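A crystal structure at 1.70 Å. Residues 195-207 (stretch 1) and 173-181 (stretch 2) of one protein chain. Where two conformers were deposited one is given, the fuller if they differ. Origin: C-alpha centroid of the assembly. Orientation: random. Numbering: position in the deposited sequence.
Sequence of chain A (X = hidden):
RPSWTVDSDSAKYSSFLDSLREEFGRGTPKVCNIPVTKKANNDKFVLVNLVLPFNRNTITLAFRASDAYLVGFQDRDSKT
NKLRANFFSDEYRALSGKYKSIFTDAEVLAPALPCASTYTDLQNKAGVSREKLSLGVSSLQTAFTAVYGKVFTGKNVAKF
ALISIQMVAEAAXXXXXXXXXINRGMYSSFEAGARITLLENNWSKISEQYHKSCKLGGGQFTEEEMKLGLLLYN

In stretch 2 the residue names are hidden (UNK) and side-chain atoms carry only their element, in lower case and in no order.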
# COMPACT_ATOMS: atom_id res chain seq x y z
N ARG A 195 6.15 18.27 -2.26
CA ARG A 195 5.57 18.23 -3.61
C ARG A 195 4.98 16.87 -3.94
O ARG A 195 3.88 16.78 -4.50
CB ARG A 195 6.62 18.63 -4.67
CG ARG A 195 5.99 18.86 -6.04
CD ARG A 195 6.99 19.37 -7.08
NE ARG A 195 6.36 19.44 -8.40
CZ ARG A 195 5.52 20.40 -8.79
NH1 ARG A 195 5.20 21.39 -7.97
NH2 ARG A 195 4.97 20.35 -10.00
N ILE A 196 5.70 15.79 -3.61
CA ILE A 196 5.20 14.45 -3.87
C ILE A 196 3.95 14.18 -3.03
O ILE A 196 3.04 13.49 -3.47
CB ILE A 196 6.27 13.37 -3.55
CG1 ILE A 196 7.31 13.35 -4.67
CG2 ILE A 196 5.61 11.99 -3.41
CD1 ILE A 196 8.46 12.39 -4.44
N THR A 197 3.91 14.73 -1.82
CA THR A 197 2.76 14.55 -0.95
C THR A 197 1.52 15.21 -1.59
O THR A 197 0.42 14.65 -1.55
CB THR A 197 3.02 15.14 0.45
OG1 THR A 197 4.11 14.44 1.07
CG2 THR A 197 1.78 15.01 1.33
N LEU A 198 1.71 16.39 -2.18
CA LEU A 198 0.60 17.09 -2.83
C LEU A 198 0.19 16.35 -4.11
O LEU A 198 -0.99 16.30 -4.46
CB LEU A 198 1.01 18.53 -3.17
CG LEU A 198 -0.08 19.43 -3.75
CD1 LEU A 198 -1.26 19.52 -2.78
CD2 LEU A 198 0.49 20.81 -4.02
N LEU A 199 1.18 15.80 -4.81
CA LEU A 199 0.91 15.04 -6.02
C LEU A 199 -0.00 13.86 -5.67
O LEU A 199 -1.01 13.62 -6.35
CB LEU A 199 2.22 14.52 -6.62
CG LEU A 199 2.11 13.54 -7.79
CD1 LEU A 199 1.38 14.18 -8.97
CD2 LEU A 199 3.51 13.11 -8.20
N GLU A 200 0.36 13.14 -4.62
CA GLU A 200 -0.42 12.00 -4.16
C GLU A 200 -1.85 12.40 -3.83
O GLU A 200 -2.79 11.68 -4.15
CB GLU A 200 0.24 11.38 -2.92
CG GLU A 200 1.53 10.62 -3.20
CD GLU A 200 2.26 10.18 -1.94
OE1 GLU A 200 3.24 9.43 -2.06
OE2 GLU A 200 1.84 10.59 -0.83
N ASN A 201 -2.01 13.55 -3.18
CA ASN A 201 -3.35 14.02 -2.82
C ASN A 201 -4.24 14.26 -4.04
O ASN A 201 -5.46 14.18 -3.94
CB ASN A 201 -3.27 15.31 -2.00
CG ASN A 201 -2.66 15.09 -0.63
OD1 ASN A 201 -2.55 13.96 -0.16
ND2 ASN A 201 -2.27 16.18 0.02
N ASN A 202 -3.62 14.55 -5.19
CA ASN A 202 -4.35 14.83 -6.42
C ASN A 202 -4.59 13.63 -7.34
O ASN A 202 -4.84 13.81 -8.53
CB ASN A 202 -3.64 15.93 -7.21
CG ASN A 202 -3.90 17.32 -6.66
OD1 ASN A 202 -3.20 17.79 -5.75
ND2 ASN A 202 -4.91 17.99 -7.21
N TRP A 203 -4.53 12.42 -6.80
CA TRP A 203 -4.75 11.23 -7.61
C TRP A 203 -6.09 11.26 -8.35
O TRP A 203 -6.16 10.97 -9.54
CB TRP A 203 -4.65 9.96 -6.75
CG TRP A 203 -4.86 8.67 -7.51
CD1 TRP A 203 -4.35 8.36 -8.74
CD2 TRP A 203 -5.59 7.52 -7.07
NE1 TRP A 203 -4.72 7.08 -9.09
CE2 TRP A 203 -5.48 6.54 -8.08
CE3 TRP A 203 -6.32 7.22 -5.91
CZ2 TRP A 203 -6.08 5.29 -7.98
CZ3 TRP A 203 -6.92 5.97 -5.81
CH2 TRP A 203 -6.79 5.01 -6.84
N SER A 204 -7.15 11.62 -7.64
CA SER A 204 -8.49 11.67 -8.24
C SER A 204 -8.61 12.73 -9.34
O SER A 204 -9.18 12.46 -10.41
CB SER A 204 -9.54 11.93 -7.16
OG SER A 204 -10.84 12.01 -7.73
N LYS A 205 -8.10 13.93 -9.09
CA LYS A 205 -8.19 15.00 -10.08
C LYS A 205 -7.43 14.69 -11.37
O LYS A 205 -7.88 15.05 -12.46
CB LYS A 205 -7.71 16.32 -9.48
CG LYS A 205 -8.68 16.87 -8.43
CD LYS A 205 -8.21 18.20 -7.87
CE LYS A 205 -9.20 18.73 -6.84
NZ LYS A 205 -10.54 18.97 -7.45
N ILE A 206 -6.29 14.02 -11.24
CA ILE A 206 -5.49 13.66 -12.41
C ILE A 206 -6.20 12.53 -13.14
O ILE A 206 -6.30 12.53 -14.37
CB ILE A 206 -4.07 13.22 -12.00
CG1 ILE A 206 -3.33 14.40 -11.38
CG2 ILE A 206 -3.32 12.66 -13.21
CD1 ILE A 206 -2.03 14.03 -10.68
N SER A 207 -6.71 11.56 -12.37
CA SER A 207 -7.42 10.43 -12.96
C SER A 207 -8.59 10.92 -13.81
O SER A 207 -8.83 10.41 -14.90
CB SER A 207 -7.95 9.50 -11.87
OG SER A 207 -8.46 8.30 -12.41
N UNK A 173 -0.07 3.74 -7.84
CA UNK A 173 -0.85 4.81 -8.44
C UNK A 173 -0.05 5.72 -9.37
O UNK A 173 -0.51 6.06 -10.47
c UNK A 173 -2.80 5.82 -5.25
n UNK A 173 -4.99 4.87 -2.47
n UNK A 173 -2.91 5.82 -2.45
n UNK A 173 -3.91 5.30 -4.45
c UNK A 173 -3.93 5.32 -3.12
c UNK A 173 -1.48 5.68 -7.35
c UNK A 173 -2.54 5.00 -6.51
N UNK A 174 1.14 6.11 -8.92
CA UNK A 174 2.01 7.04 -9.67
C UNK A 174 3.32 6.47 -10.19
O UNK A 174 4.20 6.11 -9.41
c UNK A 174 1.14 9.05 -8.36
c UNK A 174 -1.09 10.56 -7.59
c UNK A 174 0.71 10.11 -9.14
c UNK A 174 -0.40 10.87 -8.76
c UNK A 174 0.45 8.74 -7.19
c UNK A 174 -0.66 9.49 -6.81
c UNK A 174 2.34 8.24 -8.77
N UNK A 175 3.47 6.43 -11.52
CA UNK A 175 4.71 5.94 -12.12
C UNK A 175 5.89 6.80 -11.64
O UNK A 175 7.01 6.31 -11.47
c UNK A 175 4.08 3.58 -14.10
c UNK A 175 3.64 5.02 -14.28
n UNK A 175 5.89 1.92 -14.60
c UNK A 175 4.63 6.00 -13.65
c UNK A 175 5.40 3.31 -14.82
N UNK A 176 5.64 8.09 -11.44
CA UNK A 176 6.67 9.02 -10.98
C UNK A 176 7.21 8.59 -9.61
O UNK A 176 8.41 8.68 -9.36
c UNK A 176 7.12 11.51 -10.56
c UNK A 176 8.79 13.12 -11.29
c UNK A 176 6.10 10.43 -10.87
c UNK A 176 8.34 12.86 -8.95
c UNK A 176 9.03 13.48 -9.98
o UNK A 176 9.97 14.45 -9.69
c UNK A 176 7.84 12.14 -11.58
c UNK A 176 7.39 11.88 -9.24
N UNK A 177 6.32 8.14 -8.73
CA UNK A 177 6.72 7.72 -7.40
C UNK A 177 7.44 6.37 -7.44
O UNK A 177 8.40 6.14 -6.71
c UNK A 177 5.90 7.12 -5.09
c UNK A 177 3.71 9.22 -5.44
c UNK A 177 4.93 9.09 -6.33
c UNK A 177 5.50 7.67 -6.45
N UNK A 178 6.99 5.48 -8.32
CA UNK A 178 7.65 4.19 -8.47
C UNK A 178 9.09 4.50 -8.86
O UNK A 178 10.04 3.92 -8.32
c UNK A 178 6.99 3.37 -9.59
o UNK A 178 6.22 1.90 -11.81
c UNK A 178 7.84 2.19 -10.06
o UNK A 178 7.78 0.38 -11.59
c UNK A 178 7.23 1.44 -11.23
N UNK A 179 9.26 5.43 -9.80
CA UNK A 179 10.59 5.81 -10.28
C UNK A 179 11.46 6.36 -9.15
O UNK A 179 12.66 6.11 -9.11
o UNK A 179 10.26 6.91 -13.78
c UNK A 179 10.39 6.18 -12.77
c UNK A 179 10.47 6.83 -11.41
o UNK A 179 10.45 4.93 -12.83
N UNK A 180 10.86 7.13 -8.25
CA UNK A 180 11.63 7.68 -7.13
C UNK A 180 12.12 6.55 -6.22
O UNK A 180 13.26 6.58 -5.75
c UNK A 180 10.44 9.95 -7.10
c UNK A 180 11.68 10.77 -7.43
n UNK A 180 12.49 11.05 -6.42
c UNK A 180 10.78 8.67 -6.33
o UNK A 180 11.90 11.14 -8.59
N UNK A 181 11.28 5.55 -5.98
CA UNK A 181 11.67 4.43 -5.13
C UNK A 181 12.79 3.61 -5.79
O UNK A 181 13.75 3.20 -5.13
c UNK A 181 10.47 3.51 -4.82
c UNK A 181 9.42 4.29 -4.06
c UNK A 181 10.92 2.30 -4.00

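Position 173 carries seven side-chain atoms: three carbons in a row, a nitrogen, then a carbon bearing two more nitrogens. These atoms lie over one face of the Trp203 indole. The terminal planar group is a guanidinium, so the residue is Arg173. Its CD sits 3.8 Å from the centroid of the six-membered ring of Trp203 and 14° off its normal, a CH-pi contact, while NE approaches Trp203 CZ3 at 3.4 Å. CZ of Arg173 is 4.5 Å from the same centroid but 32° off the normal, making the cation-pi interaction off-centre.

Position 174 shows one carbon followed by a six-carbon ring with no heteroatom. The ring reaches the turn where the first helix of stretch 1 ends, touching Leu199, Glu200, Trp203 and Ile206. This identifies Phe174. Its CZ lies 3.3 Å from Leu199 O and 3.7 Å from Trp203 CB, CE2 is 3.7 Å from Glu200 CA, and CE1 is 3.8 Å from Leu199 CD1. Ile206 CD1 meets the ring edge, 4.0 Å from Phe174 CE1.

At 175, four carbons in a row end in nitrogen, out of reach of stretch 1: Lys175. Its nitrogen instead meets a side-chain oxygen of position 178.

Position 176 has a six-carbon ring on one carbon, with a single oxygen on the ring, and touches Ile196 and Leu199; hence Tyr176. Its CE2 is 4.4 Å from Ile196 CG1, at the ring edge, and its CD2 is 4.2 Å from Leu199 CD2.

Position 177 has four carbons, forked at the first, with one arm two carbons long that reaches Ile196 and Glu200: Ile177. The tip, CD1, is 3.9 Å from Ile196 CG2 and 3.4 Å from Glu200 OE1.

At 178, three carbons end in two oxygens, giving Glu178; Lys175 NZ to Glu178 OE1 is 2.8 Å, a hydrogen bond within a salt bridge. At 179, two carbons and two oxygens give Asp179. Neither touches stretch 1.

Position 180 has three carbons, the third bearing one oxygen and one nitrogen, and touches Ile196: Gln180. Its CG is 4.1 Å from Ile196 CD1. Position 181, one carbon carrying two more, is Val181, out of reach.

The helices 195-201 and 175-181 run at 145°, roughly antiparallel. In the CA register, Ile196 CA lies 7.8 Å from Ile177 CA and, beyond the ends of both helices, Trp203 CA lies 7.6 Å from Arg173 CA. With axes 11.4 Å apart at closest approach, side chains fill the gap. No hydrogen bond crosses; 510 Å² is buried mainly by apolar and aromatic packing. Phe174, with the largest covered area at 104 Å², anchors it, and Arg173 extends it over Trp203.

Stretch 2, residues 173-181: RFKYIEDQV
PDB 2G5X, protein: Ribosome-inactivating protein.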